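Protein-glutamine gamma-glutamyltransferase (Pseudomonas aeruginosa PAO1, PDB 6G49) cross-links proteins in vitro as a transglutaminase, joining glutamine and lysine side chains through its periplasmic domain, and is critical for the viability of the bacterium. Local coordinates at residues R262-Y267 / H287-Y292. Residues are numbered along the deposited sequence; the frame is centred on the assembly and turned at random.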
# COMPACT_ATOMS: atom_id res chain seq x y z
N ARG A 262 -1.16 -8.68 -0.68
CA ARG A 262 -2.21 -7.85 -0.11
C ARG A 262 -1.95 -6.42 -0.59
O ARG A 262 -0.84 -6.09 -1.03
CB ARG A 262 -2.32 -7.95 1.41
CG ARG A 262 -1.03 -7.64 2.15
CD ARG A 262 -1.16 -7.97 3.63
NE ARG A 262 0.13 -7.85 4.28
CZ ARG A 262 0.53 -8.53 5.37
NH1 ARG A 262 -0.30 -9.40 5.97
NH2 ARG A 262 1.76 -8.32 5.85
N VAL A 263 -3.03 -5.65 -0.57
CA VAL A 263 -2.93 -4.21 -0.88
C VAL A 263 -2.54 -3.46 0.38
O VAL A 263 -3.10 -3.66 1.47
CB VAL A 263 -4.27 -3.73 -1.47
CG1 VAL A 263 -4.32 -2.21 -1.58
CG2 VAL A 263 -4.56 -4.40 -2.81
N VAL A 264 -1.59 -2.54 0.20
CA VAL A 264 -1.17 -1.62 1.26
C VAL A 264 -1.75 -0.25 0.90
O VAL A 264 -1.56 0.20 -0.22
CB VAL A 264 0.36 -1.57 1.39
CG1 VAL A 264 0.77 -0.75 2.62
CG2 VAL A 264 0.96 -2.97 1.54
N ALA A 265 -2.41 0.39 1.85
CA ALA A 265 -2.98 1.70 1.64
C ALA A 265 -2.31 2.69 2.60
O ALA A 265 -1.99 2.38 3.74
CB ALA A 265 -4.45 1.69 1.92
N GLY A 266 -2.15 3.91 2.12
CA GLY A 266 -1.55 4.99 2.91
C GLY A 266 -1.35 6.20 2.05
O GLY A 266 -2.25 6.59 1.33
N TYR A 267 -0.16 6.79 2.14
CA TYR A 267 0.16 7.98 1.39
C TYR A 267 1.56 7.78 0.81
O TYR A 267 2.35 7.02 1.39
CB TYR A 267 0.16 9.22 2.30
CG TYR A 267 -1.18 9.52 2.90
CD1 TYR A 267 -1.62 8.86 4.04
CD2 TYR A 267 -2.05 10.37 2.24
CE1 TYR A 267 -2.90 9.08 4.55
CE2 TYR A 267 -3.33 10.59 2.73
CZ TYR A 267 -3.75 9.93 3.87
OH TYR A 267 -5.00 10.17 4.34
N HIS A 287 -2.34 6.86 -1.51
CA HIS A 287 -1.73 5.91 -2.43
C HIS A 287 -2.00 4.49 -1.95
O HIS A 287 -2.24 4.26 -0.80
CB HIS A 287 -0.24 6.21 -2.54
CG HIS A 287 0.44 5.63 -3.71
ND1 HIS A 287 -0.02 5.89 -4.97
CD2 HIS A 287 1.52 4.82 -3.81
CE1 HIS A 287 0.79 5.25 -5.84
NE2 HIS A 287 1.74 4.57 -5.15
N ALA A 288 -1.93 3.58 -2.90
CA ALA A 288 -2.10 2.15 -2.68
C ALA A 288 -1.05 1.40 -3.47
O ALA A 288 -0.75 1.75 -4.63
CB ALA A 288 -3.48 1.70 -3.07
N TRP A 289 -0.44 0.39 -2.84
CA TRP A 289 0.57 -0.41 -3.42
C TRP A 289 0.37 -1.88 -2.97
O TRP A 289 -0.71 -2.22 -2.46
CB TRP A 289 1.97 0.14 -3.19
CG TRP A 289 2.38 0.28 -1.75
CD1 TRP A 289 3.22 -0.53 -1.04
CD2 TRP A 289 2.09 1.39 -0.87
NE1 TRP A 289 3.40 -0.06 0.23
CE2 TRP A 289 2.74 1.12 0.36
CE3 TRP A 289 1.29 2.54 -0.96
CZ2 TRP A 289 2.66 1.99 1.46
CZ3 TRP A 289 1.25 3.40 0.12
CH2 TRP A 289 1.90 3.11 1.32
N VAL A 290 1.39 -2.69 -3.18
CA VAL A 290 1.28 -4.16 -2.98
C VAL A 290 2.44 -4.62 -2.10
O VAL A 290 3.55 -4.12 -2.15
CB VAL A 290 1.26 -4.90 -4.33
CG1 VAL A 290 1.25 -6.43 -4.15
CG2 VAL A 290 0.07 -4.45 -5.15
N GLU A 291 2.18 -5.68 -1.33
CA GLU A 291 3.29 -6.52 -0.80
C GLU A 291 2.91 -7.98 -1.01
O GLU A 291 1.72 -8.38 -0.95
CB GLU A 291 3.66 -6.18 0.64
CG GLU A 291 2.56 -6.38 1.64
CD GLU A 291 2.90 -5.87 3.04
OE1 GLU A 291 2.08 -6.02 3.94
OE2 GLU A 291 3.98 -5.28 3.20
N TYR A 292 3.95 -8.78 -1.24
CA TYR A 292 3.78 -10.19 -1.47
C TYR A 292 4.81 -10.94 -0.60
O TYR A 292 5.88 -10.43 -0.24
CB TYR A 292 3.91 -10.54 -2.95
CG TYR A 292 5.30 -10.39 -3.54
CD1 TYR A 292 5.83 -9.14 -3.86
CD2 TYR A 292 6.12 -11.49 -3.65
CE1 TYR A 292 7.15 -9.03 -4.30
CE2 TYR A 292 7.43 -11.37 -4.12
CZ TYR A 292 7.93 -10.15 -4.44
OH TYR A 292 9.22 -10.16 -4.90
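Arg-262, Val-264 and Gly-266 pair with Glu-291, Trp-289 and His-287 through six backbone hydrogen bonds, two to each antiparallel hydrogen-bonded pair, and the N-to-C directions of the two short strands are 142° apart. On the face carrying Val-264, Trp-289 and Glu-291, Trp-289 CG lies between the backbone N and the carbonyl carbon (chi1 60°), and the indole comes to lie with one face against Val-264. Val-264 CB sits over the five-membered ring, 3.7 Å from its centroid, in a CH-pi contact, while CG1 of the same valine lies over the same face, offset toward the rim, 3.5 Å from Trp-289 CZ2. The other methyl, CG2, packs 3.8 Å from Glu-291 CG. Beyond it Arg-262 and Glu-291 form a salt bridge: NE donates to OE1 at 2.7 Å, on the anti side of the carboxylate, and NH2 adds a weak bond to the same oxygen. The guanidinium and carboxylate planes are turned 49° apart. Glu-291 OE2 forms further salt bridges with Arg-74 and Arg-164, and Arg-262 NH1 one with Glu-79, so both buried groups have second partners of opposite charge. His-287, probably the catalytic histidine, hydrogen-bonds through NE2 to Asp-303 and touches Cys-243, consistent with the transglutaminase Cys-His-Asp triad. Strands 72-81 and 298-302 flank the pair in the sheet, and helix 243-256, which begins at Cys-243, covers Val-263 and Val-290 on the other face.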